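Local structure of Nitrate/nitrite binding protein NrtA (Synechocystis sp., 2G29) at residues A[193-197]-A[208-214]; A[260-265]-A[370-374]; A[99-104]-A[357-362]. The protein binds nitrate as the substrate-binding component of the NrtABCD ABC transporter, which takes up nitrate and probably also nitrite. The contacts are given in a common frame with arbitrary orientation. Numbering follows the deposited sequence.

How the contacts relate
Contact 1 belongs to the sheet-based domain that contains strand 207-211, whereas contacts 2 and 3 lie in the other domain, beside the sheet containing strand 115-120. Contact 1 is centred about 30 Å from contact 2 and 26 Å from contact 3, on the opposite side of the chain's centre from both. Contacts 2 and 3 are about 22 Å apart between centres, and the consecutive helices 354-361 and 364-373 supply their second segments. Along the chain, contact 1 is nested inside the loop closed by contact 3, while contacts 2 and 3 cross. Contact 1 carries Gly211 of the nitrate site; contacts 2 and 3 each pack a late helix onto an earlier one in the other domain.

Contact 1 of 3, residues A[193-197]-A[208-214]; sequences PAQMV and FCVGEPW. With NO3 (nitrate ion), chain B.
Residues 193-197 run into helix 196-201 and lie across strand 208-211 and the bend that follows it. CA atoms pair Pro193 with Val210 at 6.1 Å and Val197 with Trp214 at 6.8 Å. Within residues 193-197, Met196 N bonds to Pro193 O at 3.2 Å. The strand is extended up to Gly211, then a cis peptide before Pro213 turns the chain into a new helix, with Pro213 at its N-cap. No hydrogen bond joins the segments; shape does the work. The Val210 methyl CG2 (chi1 p) is the bump that fills the hollow between Pro193 and Met196, 3.9 Å from Pro193 CB and 3.8 Å from Met196 CG. Met196, bent by chi1 m and chi2 m, sets SD 3.7 Å from CD1 of Phe208 in an oblique Met-aromatic contact, and its CE reaches Cys209 O at 3.7 Å. Trp214 (chi1 m) offers one indole face to residues 193-197: Ala194 CA makes a CH-pi contact 4.1 Å from the six-membered ring centroid, and Pro193 O is 3.7 Å from Trp214 CD1. The indole NE1 bonds to Ala41 O. Farther along, Val197 CG2 packs 3.9 Å from Trp214 O and 4.2 Å from Trp214 CE3. At the end of the strand, Gly211 N donates to nitrate O2 at 3.1 Å and weakly to O1 at 2.9 Å; a CB there would clash with the ion. Trp73 and Lys240 also bind it. This is a beta-alpha-beta crossover from strand 187-190 through helix 196-201 to strand 207-211, ending at the nitrate site of a periplasmic binding protein.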
loop_
_atom_site.group_PDB
_atom_site.type_symbol
_atom_site.label_atom_id
_atom_site.label_comp_id
_atom_site.label_asym_id
_atom_site.label_seq_id
_atom_site.Cartn_x
_atom_site.Cartn_y
_atom_site.Cartn_z
ATOM N N PRO A 193 -10.049 5.551 0.777
ATOM C CA PRO A 193 -9.186 6.266 -0.168
ATOM C C PRO A 193 -9.868 7.146 -1.193
ATOM O O PRO A 193 -9.469 8.302 -1.362
ATOM C CB PRO A 193 -8.368 5.146 -0.822
ATOM C CG PRO A 193 -8.188 4.174 0.360
ATOM C CD PRO A 193 -9.609 4.157 0.972
ATOM N N ALA A 194 -10.904 6.616 -1.853
ATOM C CA ALA A 194 -11.586 7.377 -2.874
ATOM C C ALA A 194 -12.431 8.514 -2.329
ATOM O O ALA A 194 -13.026 9.271 -3.100
ATOM C CB ALA A 194 -12.439 6.439 -3.706
ATOM N N GLN A 195 -12.500 8.645 -1.003
ATOM C CA GLN A 195 -13.285 9.695 -0.376
ATOM C C GLN A 195 -12.403 10.726 0.346
ATOM O O GLN A 195 -12.928 11.681 0.938
ATOM C CB GLN A 195 -14.272 9.097 0.635
ATOM C CG GLN A 195 -15.348 8.226 -0.038
ATOM C CD GLN A 195 -16.213 7.470 0.963
ATOM O OE1 GLN A 195 -16.551 7.988 2.039
ATOM N NE2 GLN A 195 -16.587 6.238 0.611
ATOM N N MET A 196 -11.072 10.572 0.261
ATOM C CA MET A 196 -10.177 11.515 0.943
ATOM C C MET A 196 -10.328 12.943 0.422
ATOM O O MET A 196 -10.404 13.889 1.225
ATOM C CB MET A 196 -8.720 11.049 0.788
ATOM C CG MET A 196 -8.343 9.853 1.624
ATOM S SD MET A 196 -8.076 10.380 3.333
ATOM C CE MET A 196 -7.536 8.825 4.057
ATOM N N VAL A 197 -10.338 13.119 -0.898
ATOM C CA VAL A 197 -10.461 14.452 -1.473
ATOM C C VAL A 197 -11.789 15.119 -1.053
ATOM O O VAL A 197 -11.796 16.287 -0.625
ATOM C CB VAL A 197 -10.292 14.368 -3.030
ATOM C CG1 VAL A 197 -10.601 15.735 -3.689
ATOM C CG2 VAL A 197 -8.866 13.999 -3.360
ATOM N N PHE A 208 -3.828 14.271 5.731
ATOM C CA PHE A 208 -4.223 12.919 5.373
ATOM C C PHE A 208 -3.156 12.207 4.560
ATOM O O PHE A 208 -2.336 12.844 3.886
ATOM C CB PHE A 208 -5.584 12.900 4.635
ATOM C CG PHE A 208 -5.611 13.625 3.295
ATOM C CD1 PHE A 208 -5.573 12.888 2.109
ATOM C CD2 PHE A 208 -5.802 15.023 3.210
ATOM C CE1 PHE A 208 -5.741 13.540 0.853
ATOM C CE2 PHE A 208 -5.960 15.647 1.981
ATOM C CZ PHE A 208 -5.932 14.898 0.785
ATOM N N CYS A 209 -3.194 10.885 4.593
ATOM C CA CYS A 209 -2.245 10.069 3.857
ATOM C C CYS A 209 -3.038 9.057 3.050
ATOM O O CYS A 209 -3.896 8.353 3.616
ATOM C CB CYS A 209 -1.302 9.372 4.835
ATOM S SG CYS A 209 -0.008 8.420 4.025
ATOM N N VAL A 210 -2.734 8.976 1.745
ATOM C CA VAL A 210 -3.490 8.110 0.822
ATOM C C VAL A 210 -2.618 7.876 -0.423
ATOM O O VAL A 210 -1.716 8.645 -0.697
ATOM C CB VAL A 210 -4.819 8.833 0.419
ATOM C CG1 VAL A 210 -4.503 10.129 -0.359
ATOM C CG2 VAL A 210 -5.730 7.942 -0.419
ATOM N N GLY A 211 -2.853 6.791 -1.149
ATOM C CA GLY A 211 -2.041 6.556 -2.345
ATOM C C GLY A 211 -2.530 7.277 -3.594
ATOM O O GLY A 211 -3.644 7.847 -3.642
ATOM N N GLU A 212 -1.647 7.311 -4.609
ATOM C CA GLU A 212 -2.022 7.931 -5.881
ATOM C C GLU A 212 -3.304 7.238 -6.369
ATOM O O GLU A 212 -3.514 6.036 -6.136
ATOM C CB GLU A 212 -0.912 7.744 -6.908
ATOM C CG GLU A 212 0.443 8.407 -6.590
ATOM C CD GLU A 212 0.422 9.943 -6.480
ATOM O OE1 GLU A 212 -0.620 10.592 -6.774
ATOM O OE2 GLU A 212 1.491 10.495 -6.133
ATOM N N PRO A 213 -4.110 7.927 -7.170
ATOM C CA PRO A 213 -3.947 9.293 -7.697
ATOM C C PRO A 213 -4.438 10.428 -6.800
ATOM O O PRO A 213 -4.395 11.594 -7.197
ATOM C CB PRO A 213 -4.774 9.222 -8.981
ATOM C CG PRO A 213 -6.021 8.444 -8.493
ATOM C CD PRO A 213 -5.360 7.301 -7.672
ATOM N N TRP A 214 -4.846 10.119 -5.574
ATOM C CA TRP A 214 -5.474 11.166 -4.775
ATOM C C TRP A 214 -4.619 12.342 -4.332
ATOM O O TRP A 214 -5.153 13.453 -4.230
ATOM C CB TRP A 214 -6.294 10.477 -3.646
ATOM C CG TRP A 214 -7.144 9.336 -4.186
ATOM C CD1 TRP A 214 -6.895 7.990 -4.024
ATOM C CD2 TRP A 214 -8.296 9.418 -5.066
ATOM N NE1 TRP A 214 -7.803 7.244 -4.724
ATOM C CE2 TRP A 214 -8.673 8.093 -5.369
ATOM C CE3 TRP A 214 -9.028 10.482 -5.623
ATOM C CZ2 TRP A 214 -9.767 7.792 -6.204
ATOM C CZ3 TRP A 214 -10.119 10.190 -6.462
ATOM C CH2 TRP A 214 -10.474 8.855 -6.736
HETATM N N NO3 B . -4.401 3.986 -0.339
HETATM O O1 NO3 B . -3.290 3.877 -1.125
HETATM O O2 NO3 B . -5.140 5.069 0.000
HETATM O O3 NO3 B . -4.881 2.700 0.310
#

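Contact 2 of 3, residues A[260-265]-A[370-374]; sequences LMAVME and AAQAL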
loop_
_atom_site.group_PDB
_atom_site.type_symbol
_atom_site.label_atom_id
_atom_site.label_comp_id
_atom_site.label_asym_id
_atom_site.label_seq_id
_atom_site.Cartn_x
_atom_site.Cartn_y
_atom_site.Cartn_z
ATOM N N LEU A 260 -0.466 -15.708 -9.827
ATOM C CA LEU A 260 0.772 -15.041 -9.475
ATOM C C LEU A 260 1.603 -14.731 -10.700
ATOM O O LEU A 260 2.121 -13.656 -10.825
ATOM C CB LEU A 260 1.580 -15.882 -8.481
ATOM C CG LEU A 260 2.075 -15.259 -7.179
ATOM C CD1 LEU A 260 3.162 -16.161 -6.616
ATOM C CD2 LEU A 260 2.547 -13.801 -7.336
ATOM N N MET A 261 1.729 -15.698 -11.613
ATOM C CA MET A 261 2.514 -15.441 -12.816
ATOM C C MET A 261 1.839 -14.348 -13.653
ATOM O O MET A 261 2.535 -13.498 -14.206
ATOM C CB MET A 261 2.671 -16.723 -13.637
ATOM C CG MET A 261 3.518 -17.769 -12.896
ATOM S SD MET A 261 3.928 -19.250 -13.907
ATOM C CE MET A 261 2.431 -19.884 -14.042
ATOM N N ALA A 262 0.514 -14.357 -13.738
ATOM C CA ALA A 262 -0.187 -13.319 -14.491
ATOM C C ALA A 262 0.070 -11.954 -13.862
ATOM O O ALA A 262 0.330 -10.978 -14.572
ATOM C CB ALA A 262 -1.667 -13.597 -14.518
ATOM N N VAL A 263 0.027 -11.892 -12.528
ATOM C CA VAL A 263 0.285 -10.612 -11.853
ATOM C C VAL A 263 1.741 -10.137 -12.057
ATOM O O VAL A 263 2.001 -8.958 -12.245
ATOM C CB VAL A 263 -0.049 -10.729 -10.338
ATOM C CG1 VAL A 263 0.480 -9.509 -9.555
ATOM C CG2 VAL A 263 -1.584 -10.797 -10.160
ATOM N N MET A 264 2.703 -11.052 -12.024
ATOM C CA MET A 264 4.091 -10.690 -12.247
ATOM C C MET A 264 4.307 -10.122 -13.658
ATOM O O MET A 264 5.037 -9.138 -13.844
ATOM C CB MET A 264 4.973 -11.919 -12.110
ATOM C CG MET A 264 5.163 -12.365 -10.715
ATOM S SD MET A 264 6.203 -13.849 -10.678
ATOM C CE MET A 264 6.231 -14.038 -9.017
ATOM N N GLU A 265 3.705 -10.763 -14.659
ATOM C CA GLU A 265 3.872 -10.239 -16.014
ATOM C C GLU A 265 3.191 -8.877 -16.108
ATOM O O GLU A 265 3.713 -7.987 -16.744
ATOM C CB GLU A 265 3.278 -11.186 -17.048
ATOM C CG GLU A 265 4.101 -12.460 -17.252
ATOM C CD GLU A 265 4.199 -12.809 -18.721
ATOM O OE1 GLU A 265 3.149 -13.068 -19.336
ATOM O OE2 GLU A 265 5.325 -12.809 -19.260
ATOM N N ALA A 370 7.131 -19.073 -8.873
ATOM C CA ALA A 370 6.536 -18.471 -10.055
ATOM C C ALA A 370 7.566 -17.729 -10.889
ATOM O O ALA A 370 7.525 -17.789 -12.120
ATOM C CB ALA A 370 5.408 -17.518 -9.621
ATOM N N ALA A 371 8.480 -17.005 -10.256
ATOM C CA ALA A 371 9.485 -16.263 -11.022
ATOM C C ALA A 371 10.420 -17.230 -11.762
ATOM O O ALA A 371 10.892 -16.930 -12.875
ATOM C CB ALA A 371 10.293 -15.339 -10.107
ATOM N N GLN A 372 10.685 -18.378 -11.145
ATOM C CA GLN A 372 11.550 -19.386 -11.767
ATOM C C GLN A 372 10.850 -19.953 -12.996
ATOM O O GLN A 372 11.470 -20.131 -14.058
ATOM C CB GLN A 372 11.847 -20.524 -10.788
ATOM C CG GLN A 372 12.795 -20.138 -9.684
ATOM C CD GLN A 372 12.648 -21.013 -8.439
ATOM O OE1 GLN A 372 12.932 -22.197 -8.459
ATOM N NE2 GLN A 372 12.177 -20.415 -7.353
ATOM N N ALA A 373 9.567 -20.256 -12.858
ATOM C CA ALA A 373 8.786 -20.790 -13.972
ATOM C C ALA A 373 8.860 -19.795 -15.143
ATOM O O ALA A 373 9.020 -20.190 -16.293
ATOM C CB ALA A 373 7.363 -21.007 -13.547
ATOM N N LEU A 374 8.737 -18.507 -14.847
ATOM C CA LEU A 374 8.851 -17.459 -15.868
ATOM C C LEU A 374 10.356 -17.223 -16.005
ATOM O O LEU A 374 11.140 -18.061 -15.582
ATOM C CB LEU A 374 8.177 -16.184 -15.359
ATOM C CG LEU A 374 6.681 -16.331 -15.063
ATOM C CD1 LEU A 374 6.239 -15.175 -14.192
ATOM C CD2 LEU A 374 5.877 -16.362 -16.363
#
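Leu260 touches helix 364-373 lightly, its CD1 4.0 Å from Ala370 CB, while its side chain also packs on Leu118 and Ala119 of strand 115-120. Met261 does more: its CG lies 3.8 Å from Ala370 CB, its SD 3.9 Å from Ala373 CB, and its CB 3.9 Å from Leu374 CD1. Here the CA atoms of Met261 and Ala370 come within 5.7 Å, a closeness that the small alanine permits. Two helices are thereby joined purely by apolar side chains: the long helix 253-271 of the domain whose sheet contains strand 115-120 and the C-terminal end of helix 364-373. One turn on from Leu260, Met264 stretches out with chi2 and chi3 both t, bringing CE to 3.6 Å from Ala370 CB and SD to 3.8 Å from Leu374 CD1, so the leucine methyl lies against both methionines. Glu265 comes nearest through its CG, 4.4 Å from Leu374 CD2; its carboxylate forms a salt bridge with Lys59.

Contact 3 of 3, residues A[99-104]-A[357-362]; sequences PYLITM and IVDKVN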
loop_
_atom_site.group_PDB
_atom_site.type_symbol
_atom_site.label_atom_id
_atom_site.label_comp_id
_atom_site.label_asym_id
_atom_site.label_seq_id
_atom_site.Cartn_x
_atom_site.Cartn_y
_atom_site.Cartn_z
ATOM N N PRO A 99 -3.328 -8.518 5.665
ATOM C CA PRO A 99 -3.420 -9.980 5.717
ATOM C C PRO A 99 -3.021 -10.492 7.106
ATOM O O PRO A 99 -3.558 -11.515 7.576
ATOM C CB PRO A 99 -2.446 -10.423 4.621
ATOM C CG PRO A 99 -2.646 -9.344 3.595
ATOM C CD PRO A 99 -2.684 -8.069 4.418
ATOM N N TYR A 100 -2.123 -9.778 7.799
ATOM C CA TYR A 100 -1.697 -10.159 9.132
ATOM C C TYR A 100 -2.803 -9.879 10.158
ATOM O O TYR A 100 -3.126 -10.734 10.976
ATOM C CB TYR A 100 -0.432 -9.382 9.517
ATOM C CG TYR A 100 0.770 -9.928 8.795
ATOM C CD1 TYR A 100 1.251 -9.338 7.616
ATOM C CD2 TYR A 100 1.374 -11.101 9.248
ATOM C CE1 TYR A 100 2.296 -9.910 6.920
ATOM C CE2 TYR A 100 2.415 -11.693 8.557
ATOM C CZ TYR A 100 2.869 -11.093 7.397
ATOM O OH TYR A 100 3.884 -11.709 6.719
ATOM N N LEU A 101 -3.379 -8.684 10.115
ATOM C CA LEU A 101 -4.425 -8.339 11.081
ATOM C C LEU A 101 -5.673 -9.216 10.905
ATOM O O LEU A 101 -6.381 -9.518 11.853
ATOM C CB LEU A 101 -4.764 -6.865 10.946
ATOM C CG LEU A 101 -3.572 -5.911 11.185
ATOM C CD1 LEU A 101 -3.930 -4.537 10.682
ATOM C CD2 LEU A 101 -3.193 -5.838 12.670
ATOM N N ILE A 102 -5.947 -9.621 9.674
ATOM C CA ILE A 102 -7.096 -10.476 9.403
ATOM C C ILE A 102 -6.795 -11.934 9.825
ATOM O O ILE A 102 -7.653 -12.620 10.399
ATOM C CB ILE A 102 -7.491 -10.411 7.906
ATOM C CG1 ILE A 102 -7.994 -9.000 7.592
ATOM C CG2 ILE A 102 -8.561 -11.457 7.608
ATOM C CD1 ILE A 102 -8.173 -8.735 6.067
ATOM N N THR A 103 -5.597 -12.426 9.540
ATOM C CA THR A 103 -5.220 -13.795 9.935
ATOM C C THR A 103 -5.219 -13.888 11.463
ATOM O O THR A 103 -5.746 -14.846 12.049
ATOM C CB THR A 103 -3.799 -14.133 9.462
ATOM O OG1 THR A 103 -3.772 -14.206 8.019
ATOM C CG2 THR A 103 -3.336 -15.424 10.051
ATOM N N MET A 104 -4.620 -12.889 12.110
ATOM C CA MET A 104 -4.536 -12.926 13.588
ATOM C C MET A 104 -5.907 -12.729 14.189
ATOM O O MET A 104 -6.240 -13.407 15.183
ATOM C CB MET A 104 -3.573 -11.852 14.087
ATOM C CG MET A 104 -2.174 -12.127 13.619
ATOM S SD MET A 104 -0.926 -10.823 14.013
ATOM C CE MET A 104 -0.629 -11.265 15.739
ATOM N N ILE A 357 4.801 -15.350 12.752
ATOM C CA ILE A 357 3.606 -15.176 11.939
ATOM C C ILE A 357 3.993 -14.792 10.519
ATOM O O ILE A 357 3.307 -15.164 9.570
ATOM C CB ILE A 357 2.581 -14.173 12.586
ATOM C CG1 ILE A 357 1.315 -14.120 11.724
ATOM C CG2 ILE A 357 3.174 -12.787 12.770
ATOM C CD1 ILE A 357 0.527 -15.448 11.662
ATOM N N VAL A 358 5.087 -14.071 10.342
ATOM C CA VAL A 358 5.516 -13.749 8.974
ATOM C C VAL A 358 5.892 -15.047 8.250
ATOM O O VAL A 358 5.604 -15.186 7.049
ATOM C CB VAL A 358 6.679 -12.732 9.015
ATOM C CG1 VAL A 358 7.361 -12.568 7.636
ATOM C CG2 VAL A 358 6.131 -11.409 9.443
ATOM N N ASP A 359 6.488 -16.025 8.939
ATOM C CA ASP A 359 6.844 -17.261 8.250
ATOM C C ASP A 359 5.610 -18.064 7.818
ATOM O O ASP A 359 5.725 -18.941 6.931
ATOM C CB ASP A 359 7.779 -18.128 9.117
ATOM C CG ASP A 359 9.210 -17.631 9.122
ATOM O OD1 ASP A 359 9.596 -16.897 8.203
ATOM O OD2 ASP A 359 9.970 -18.004 10.051
ATOM N N LYS A 360 4.449 -17.786 8.415
ATOM C CA LYS A 360 3.218 -18.477 8.039
ATOM C C LYS A 360 2.451 -17.729 6.942
ATOM O O LYS A 360 1.962 -18.357 5.989
ATOM C CB LYS A 360 2.296 -18.675 9.256
ATOM C CG LYS A 360 0.942 -19.338 8.906
ATOM C CD LYS A 360 0.183 -19.718 10.159
ATOM C CE LYS A 360 -1.256 -20.144 9.877
ATOM N NZ LYS A 360 -2.150 -18.929 9.802
ATOM N N VAL A 361 2.349 -16.405 7.039
ATOM C CA VAL A 361 1.608 -15.609 6.063
ATOM C C VAL A 361 2.351 -15.255 4.774
ATOM O O VAL A 361 1.767 -15.271 3.693
ATOM C CB VAL A 361 1.127 -14.316 6.762
ATOM C CG1 VAL A 361 0.485 -13.319 5.775
ATOM C CG2 VAL A 361 0.143 -14.690 7.870
ATOM N N ASN A 362 3.626 -14.924 4.904
ATOM C CA ASN A 362 4.423 -14.532 3.753
ATOM C C ASN A 362 4.782 -15.749 2.908
ATOM O O ASN A 362 5.366 -16.703 3.411
ATOM C CB ASN A 362 5.692 -13.789 4.235
ATOM C CG ASN A 362 6.562 -13.335 3.090
ATOM O OD1 ASN A 362 7.147 -14.166 2.372
ATOM N ND2 ASN A 362 6.655 -12.016 2.898
#
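Ile357 opens the contact with its CG1 3.9 Å from Tyr100 CD2 and 4.4 Å from Met104 CG, while its CD1 lies 4.2 Å from Thr103 CG2; its carbonyl O is near the tyrosine ring edge, 3.7 Å from CE2. Val358 meets the end of the same ring: its CA and CG2 are each 3.5 Å from Tyr100 OH, a hydroxyl hydrogen-bonded to Asp335 of helix 332-344. Lys360 lies at the margin; its chain, extended through chi3 and bent at chi4 (m), brings NZ to 3.7 Å from Thr103 CG2. Val361 is the centrepiece. Its CG1 sits over the face of the Tyr100 ring in a CH-pi contact, 3.9 Å from the centroid and 21° off the normal, and CB comes within 3.4 Å of Tyr100 CE2. CG1 also meets Pro99 CB at 4.3 Å, and CG2 lies 3.9 Å from Thr103 OG1, which donates to Pro99 O at 2.7 Å. The backbone of Val361 bonds to Ile117. Asn362 leaves the helix with its CB 3.7 Å from Tyr100 OH; its OD1 bonds to Glu364 N and its ND2 to Asp335. The axes of segments 99-104 and 357-361 approach to 10.9 Å at 99°, and the Tyr100 ring lies between them. The contact is orthogonal helix packing, in which helix 354-361 lies against helix 97-104 of the domain whose sheet contains strand 115-120.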